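Long-range contacts in endonuclease NucS (Thermococcus kodakarensis KOD1, PDB 5GKE), which binds double-stranded DNA and acts as a magnesium-binding mismatch restriction endonuclease: residues A[144-148]-A[232-236]; A[163-167]-A[177-181]. The protein carries 1 engineered substitution. All coordinates share one frame. Numbering follows the deposited sequence.

Both interactions lie in the C-terminal nuclease domain and reach the same mixed sheet. Interaction 2 is the hairpin of strands 163-169 and 175-180. Interaction 1 brings the loop 144-148 to strand 231-234, at one end of the sheet within this chain, with strand 208-214 between that strand and the hairpin. Along the chain, interaction 2 is nested inside the loop closed by interaction 1. Their centres are about 13 Å apart. They touch where Ile-146 CD1 packs on Leu-178 CD1 at 3.9 Å. Interaction 2 carries the metal ligand Glu-179 and contacts DNA directly. Interaction 1 stands back: the side chain of Ile-146 is about 13 Å from the magnesium ion.

Interaction 1: residues A[144-148]-A[232-236]; sequences EVIEP and FRKLE
Residues 144-145 end a 3-10 turn. The chain then kinks at Ile-146 (phi/psi -85/-62) and extends at Glu-147 (-176/160) and Pro-148. The other segment is extended: 232-234 is strand, and Leu-235 (-148/132) follows it. The CA atoms of Ile-146 and Arg-233 are 6.6 Å apart, and those of Val-145 and Leu-235 are 7.9 Å apart. No hydrogen bond joins the segments. Arg-233 and Leu-235 instead bond through their backbones to Leu-212 and Ala-214 of the parallel strand 208-214. The contact thus packs the loop after helix 132-141 against the last strand of the PD-(D/E)XK nuclease sheet. Arg-233 points its CB toward the loop. Its chi1 is t and its chi2 p, so the side chain bends along the loop backbone. Arg-233 CG lies 3.7 Å from Val-145 O, and Arg-233 CD 3.2 Å from Ile-146 O. The Ile-146 O atom sits over one face of the guanidinium. Glu-147 OE2 forms a long salt bridge with Arg-233 NH2, 3.7 Å, well out of the guanidinium plane. Glu-147 has a stronger partner in Arg-209. Ile-146 points its CB away from 232-236, and its side chain packs on Ile-211 and Val-213. Leu-235 (chi1 t, chi2 p) points toward the loop and touches Ile-139 of helix 132-141. Leu-235 CD1 meets Val-145 CB at 4.3 Å.

Interaction 2: residues A[163-167]-A[177-181]; sequences IVAVL and VLELK. Engineered in segment 163-167: Ala-165 (natural residue Asp). With MG (magnesium ion), chain E; nucleotides of chain C.
This antiparallel hairpin belongs to the PD-(D/E)XK nuclease fold. Glu-179, Leu-180 and Lys-181 match its (D/E)XK signature. Ala-165 is engineered; the natural Asp there is probably the preceding acid of the motif. Val-166 and Leu-178 form a hydrogen-bonded pair, CA-CA 5.0 Å. Leu-178 N bonds to Val-166 O at 2.9 Å; Val-166 N to Leu-178 O is weak at 3.5 Å. Leu-167 and Val-177 form the next, non-hydrogen-bonded pair, also 5.0 Å between CA atoms. At Ala-165 (phi/psi -72/-63) the chain turns a corner. The small CB of Ala-165 enters a hollow, 3.4 Å from Leu-178 O, 4.0 Å from Leu-180 CG and 4.2 Å from Glu-179 OE2. Val-166 (chi1 t) straddles the gap between Leu-178 and Leu-180: Val-166 CG1 is 3.8 Å from Leu-178 CD1, and Val-166 CG2 is 4.3 Å from Leu-180 CD1. Ile-139 of helix 132-141 packs on both leucines. Val-164 CG1 meets Val-177 CG1 at 3.6 Å, and Leu-167 CD1 reaches Val-177 CG2 at 4.4 Å. Helix 187-204 lies over Val-164 and Val-177. Glu-179 (chi1 t, chi2 p) grips magnesium through OE1 at 2.4 Å and OE2 at 2.5 Å; Gln-192 also belongs to the site. Ile-163 N bonds to OP1 of DA5 of chain C at 2.9 Å. OP1 of DC6 of chain C binds the metal at 2.4 Å and accepts a 2.5 Å hydrogen bond from Lys-181 NZ.

Interaction 1: residues A[144-148]-A[232-236]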
loop_
_atom_site.group_PDB
_atom_site.type_symbol
_atom_site.label_atom_id
_atom_site.label_comp_id
_atom_site.label_asym_id
_atom_site.label_seq_id
_atom_site.Cartn_x
_atom_site.Cartn_y
_atom_site.Cartn_z
ATOM N N GLU A 144 9.717 21.148 -24.248
ATOM C CA GLU A 144 11.064 20.914 -24.764
ATOM C C GLU A 144 11.915 20.087 -23.804
ATOM O O GLU A 144 12.993 19.630 -24.185
ATOM C CB GLU A 144 11.765 22.241 -25.080
ATOM C CG GLU A 144 12.085 23.100 -23.867
ATOM C CD GLU A 144 10.856 23.773 -23.269
ATOM O OE1 GLU A 144 9.772 23.712 -23.901
ATOM O OE2 GLU A 144 10.979 24.364 -22.169
ATOM N N VAL A 145 11.441 19.888 -22.568
ATOM C CA VAL A 145 12.083 18.935 -21.655
ATOM C C VAL A 145 12.046 17.521 -22.255
ATOM O O VAL A 145 12.868 16.674 -21.923
ATOM C CB VAL A 145 11.427 18.902 -20.241
ATOM C CG1 VAL A 145 11.449 20.255 -19.619
ATOM C CG2 VAL A 145 9.998 18.388 -20.307
ATOM N N ILE A 146 11.086 17.278 -23.140
ATOM C CA ILE A 146 10.989 16.020 -23.855
ATOM C C ILE A 146 11.888 16.084 -25.087
ATOM O O ILE A 146 12.844 15.311 -25.224
ATOM C CB ILE A 146 9.527 15.722 -24.238
ATOM C CG1 ILE A 146 8.678 15.611 -22.972
ATOM C CG2 ILE A 146 9.422 14.449 -25.043
ATOM C CD1 ILE A 146 9.161 14.538 -22.020
ATOM N N GLU A 147 11.574 17.019 -25.974
ATOM C CA GLU A 147 12.409 17.325 -27.128
ATOM C C GLU A 147 11.788 18.505 -27.866
ATOM O O GLU A 147 10.609 18.798 -27.669
ATOM C CB GLU A 147 12.562 16.110 -28.044
ATOM C CG GLU A 147 11.344 15.743 -28.864
ATOM C CD GLU A 147 11.500 14.361 -29.462
ATOM O OE1 GLU A 147 10.762 14.009 -30.402
ATOM O OE2 GLU A 147 12.381 13.617 -28.981
ATOM N N PRO A 148 12.584 19.210 -28.689
ATOM C CA PRO A 148 12.054 20.391 -29.383
ATOM C C PRO A 148 10.967 20.026 -30.383
ATOM O O PRO A 148 11.051 18.984 -31.029
ATOM C CB PRO A 148 13.284 20.963 -30.104
ATOM C CG PRO A 148 14.460 20.375 -29.403
ATOM C CD PRO A 148 14.017 19.012 -28.970
ATOM N N PHE A 232 13.493 6.671 -24.363
ATOM C CA PHE A 232 13.640 7.062 -22.974
ATOM C C PHE A 232 14.145 8.492 -22.877
ATOM O O PHE A 232 15.064 8.881 -23.587
ATOM C CB PHE A 232 14.598 6.116 -22.240
ATOM C CG PHE A 232 14.987 6.583 -20.850
ATOM C CD1 PHE A 232 14.226 6.235 -19.747
ATOM C CD2 PHE A 232 16.127 7.355 -20.650
ATOM C CE1 PHE A 232 14.585 6.662 -18.472
ATOM C CE2 PHE A 232 16.489 7.784 -19.381
ATOM C CZ PHE A 232 15.717 7.436 -18.293
ATOM N N ARG A 233 13.531 9.267 -21.995
ATOM C CA ARG A 233 14.021 10.597 -21.654
ATOM C C ARG A 233 14.136 10.687 -20.136
ATOM O O ARG A 233 13.165 10.441 -19.424
ATOM C CB ARG A 233 13.096 11.696 -22.189
ATOM C CG ARG A 233 13.749 13.104 -22.207
ATOM C CD ARG A 233 14.629 13.270 -23.455
ATOM N NE ARG A 233 14.176 12.388 -24.537
ATOM C CZ ARG A 233 14.778 12.249 -25.718
ATOM N NH1 ARG A 233 15.889 12.934 -25.991
ATOM N NH2 ARG A 233 14.269 11.409 -26.622
ATOM N N LYS A 234 15.331 11.006 -19.650
ATOM C CA LYS A 234 15.562 11.176 -18.222
ATOM C C LYS A 234 14.879 12.437 -17.721
ATOM O O LYS A 234 15.108 13.525 -18.243
ATOM C CB LYS A 234 17.061 11.237 -17.922
ATOM C CG LYS A 234 17.426 11.557 -16.466
ATOM C CD LYS A 234 18.848 11.069 -16.117
ATOM C CE LYS A 234 19.025 9.580 -16.468
ATOM N NZ LYS A 234 20.364 9.008 -16.143
ATOM N N LEU A 235 14.000 12.286 -16.737
ATOM C CA LEU A 235 13.386 13.435 -16.085
ATOM C C LEU A 235 13.098 13.136 -14.609
ATOM O O LEU A 235 12.532 12.094 -14.284
ATOM C CB LEU A 235 12.102 13.822 -16.813
ATOM C CG LEU A 235 11.516 15.180 -16.455
ATOM C CD1 LEU A 235 12.418 16.274 -16.970
ATOM C CD2 LEU A 235 10.119 15.309 -17.030
ATOM N N GLU A 236 13.472 14.052 -13.723
ATOM C CA GLU A 236 13.178 13.905 -12.300
ATOM C C GLU A 236 11.889 14.632 -11.947
ATOM O O GLU A 236 11.609 15.693 -12.503
ATOM C CB GLU A 236 14.338 14.425 -11.455
ATOM C CG GLU A 236 15.678 13.831 -11.846
ATOM C CD GLU A 236 16.507 13.415 -10.644
ATOM O OE1 GLU A 236 17.539 14.072 -10.373
ATOM O OE2 GLU A 236 16.128 12.428 -9.976
#

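Interaction 2: residues A[163-167]-A[177-181]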
loop_
_atom_site.group_PDB
_atom_site.type_symbol
_atom_site.label_atom_id
_atom_site.label_comp_id
_atom_site.label_asym_id
_atom_site.label_seq_id
_atom_site.Cartn_x
_atom_site.Cartn_y
_atom_site.Cartn_z
ATOM N N ILE A 163 -5.485 3.954 -20.090
ATOM C CA ILE A 163 -5.407 5.397 -19.932
ATOM C C ILE A 163 -3.956 5.836 -19.984
ATOM O O ILE A 163 -3.131 5.384 -19.185
ATOM C CB ILE A 163 -6.045 5.852 -18.605
ATOM C CG1 ILE A 163 -7.499 5.392 -18.552
ATOM C CG2 ILE A 163 -5.990 7.331 -18.486
ATOM C CD1 ILE A 163 -8.073 5.365 -17.183
ATOM N N VAL A 164 -3.676 6.712 -20.947
ATOM C CA VAL A 164 -2.351 7.205 -21.303
ATOM C C VAL A 164 -1.986 8.431 -20.465
ATOM O O VAL A 164 -2.856 9.233 -20.162
ATOM C CB VAL A 164 -2.320 7.546 -22.816
ATOM C CG1 VAL A 164 -1.129 8.409 -23.178
ATOM C CG2 VAL A 164 -2.311 6.273 -23.614
ATOM N N ALA A 165 -0.719 8.584 -20.084
ATOM C CA ALA A 165 -0.323 9.691 -19.204
ATOM C C ALA A 165 -0.358 11.021 -19.962
ATOM O O ALA A 165 -1.110 11.935 -19.619
ATOM C CB ALA A 165 1.083 9.444 -18.613
ATOM N N VAL A 166 0.486 11.131 -20.977
ATOM C CA VAL A 166 0.496 12.292 -21.843
ATOM C C VAL A 166 0.478 11.850 -23.317
ATOM O O VAL A 166 1.159 10.901 -23.726
ATOM C CB VAL A 166 1.716 13.180 -21.551
ATOM C CG1 VAL A 166 1.820 14.320 -22.560
ATOM C CG2 VAL A 166 1.628 13.720 -20.121
ATOM N N LEU A 167 -0.345 12.521 -24.108
ATOM C CA LEU A 167 -0.454 12.195 -25.516
ATOM C C LEU A 167 -0.237 13.463 -26.334
ATOM O O LEU A 167 -0.762 14.524 -25.998
ATOM C CB LEU A 167 -1.810 11.560 -25.804
ATOM C CG LEU A 167 -2.037 10.863 -27.145
ATOM C CD1 LEU A 167 -1.050 9.745 -27.359
ATOM C CD2 LEU A 167 -3.452 10.334 -27.187
ATOM N N VAL A 177 3.156 8.868 -27.425
ATOM C CA VAL A 177 2.765 8.463 -26.076
ATOM C C VAL A 177 3.896 8.734 -25.122
ATOM O O VAL A 177 5.028 8.327 -25.388
ATOM C CB VAL A 177 2.467 6.970 -25.950
ATOM C CG1 VAL A 177 1.581 6.728 -24.743
ATOM C CG2 VAL A 177 1.839 6.447 -27.187
ATOM N N LEU A 178 3.600 9.411 -24.018
ATOM C CA LEU A 178 4.537 9.471 -22.899
ATOM C C LEU A 178 4.017 8.584 -21.779
ATOM O O LEU A 178 2.820 8.620 -21.458
ATOM C CB LEU A 178 4.714 10.887 -22.377
ATOM C CG LEU A 178 5.215 12.022 -23.263
ATOM C CD1 LEU A 178 5.459 13.236 -22.368
ATOM C CD2 LEU A 178 6.475 11.633 -24.032
ATOM N N GLU A 179 4.903 7.761 -21.220
ATOM C CA GLU A 179 4.643 7.101 -19.945
ATOM C C GLU A 179 5.594 7.679 -18.892
ATOM O O GLU A 179 6.810 7.674 -19.078
ATOM C CB GLU A 179 4.802 5.586 -20.057
ATOM C CG GLU A 179 4.660 4.839 -18.720
ATOM C CD GLU A 179 3.278 4.962 -18.080
ATOM O OE1 GLU A 179 3.130 4.560 -16.905
ATOM O OE2 GLU A 179 2.329 5.440 -18.746
ATOM N N LEU A 180 5.032 8.212 -17.813
ATOM C CA LEU A 180 5.823 8.870 -16.776
ATOM C C LEU A 180 5.974 7.975 -15.564
ATOM O O LEU A 180 5.050 7.223 -15.221
ATOM C CB LEU A 180 5.185 10.190 -16.341
ATOM C CG LEU A 180 4.582 11.087 -17.416
ATOM C CD1 LEU A 180 3.956 12.355 -16.798
ATOM C CD2 LEU A 180 5.634 11.436 -18.459
ATOM N N LYS A 181 7.143 8.053 -14.932
ATOM C CA LYS A 181 7.376 7.466 -13.611
ATOM C C LYS A 181 8.193 8.412 -12.763
ATOM O O LYS A 181 9.265 8.862 -13.192
ATOM C CB LYS A 181 8.093 6.120 -13.703
ATOM C CG LYS A 181 7.282 5.036 -14.372
ATOM C CD LYS A 181 5.992 4.743 -13.625
ATOM C CE LYS A 181 5.089 3.856 -14.469
ATOM N NZ LYS A 181 3.691 3.790 -13.980
HETATM MG MG MG E . 0.970 5.501 -16.588
ATOM P P DA C 5 -4.623 1.414 -17.131
ATOM O OP1 DA C 5 -4.189 1.983 -18.426
ATOM O OP2 DA C 5 -4.512 -0.031 -16.815
ATOM O "O5'" DA C 5 -3.859 2.246 -16.001
ATOM C "C5'" DA C 5 -3.804 3.655 -16.093
ATOM C "C4'" DA C 5 -3.201 4.243 -14.839
ATOM O "O4'" DA C 5 -4.105 4.036 -13.718
ATOM C "C3'" DA C 5 -1.856 3.632 -14.429
ATOM O "O3'" DA C 5 -0.949 4.682 -14.104
ATOM C "C2'" DA C 5 -2.223 2.774 -13.217
ATOM C "C1'" DA C 5 -3.362 3.573 -12.622
ATOM N N9 DA C 5 -4.216 2.787 -11.740
ATOM C C8 DA C 5 -4.665 1.511 -11.939
ATOM N N7 DA C 5 -5.397 1.048 -10.954
ATOM C C5 DA C 5 -5.417 2.091 -10.037
ATOM C C6 DA C 5 -6.019 2.237 -8.768
ATOM N N6 DA C 5 -6.757 1.287 -8.185
ATOM N N1 DA C 5 -5.838 3.403 -8.121
ATOM C C2 DA C 5 -5.102 4.358 -8.702
ATOM N N3 DA C 5 -4.488 4.341 -9.883
ATOM C C4 DA C 5 -4.689 3.167 -10.506
ATOM P P DC C 6 0.482 4.411 -13.412
ATOM O OP1 DC C 6 1.500 5.056 -14.270
ATOM O OP2 DC C 6 0.663 2.997 -13.023
ATOM O "O5'" DC C 6 0.379 5.300 -12.093
ATOM C "C5'" DC C 6 0.085 6.683 -12.223
ATOM C "C4'" DC C 6 -0.089 7.335 -10.871
ATOM O "O4'" DC C 6 -1.087 6.619 -10.105
ATOM C "C3'" DC C 6 1.155 7.362 -9.998
ATOM O "O3'" DC C 6 1.112 8.525 -9.190
ATOM C "C2'" DC C 6 0.996 6.093 -9.168
ATOM C "C1'" DC C 6 -0.504 6.105 -8.923
ATOM N N1 DC C 6 -1.113 4.763 -8.657
ATOM C C2 DC C 6 -1.820 4.551 -7.471
ATOM O O2 DC C 6 -1.895 5.466 -6.645
ATOM N N3 DC C 6 -2.392 3.342 -7.252
ATOM C C4 DC C 6 -2.287 2.375 -8.176
ATOM N N4 DC C 6 -2.867 1.195 -7.919
ATOM C C5 DC C 6 -1.577 2.575 -9.396
ATOM C C6 DC C 6 -1.017 3.775 -9.597
#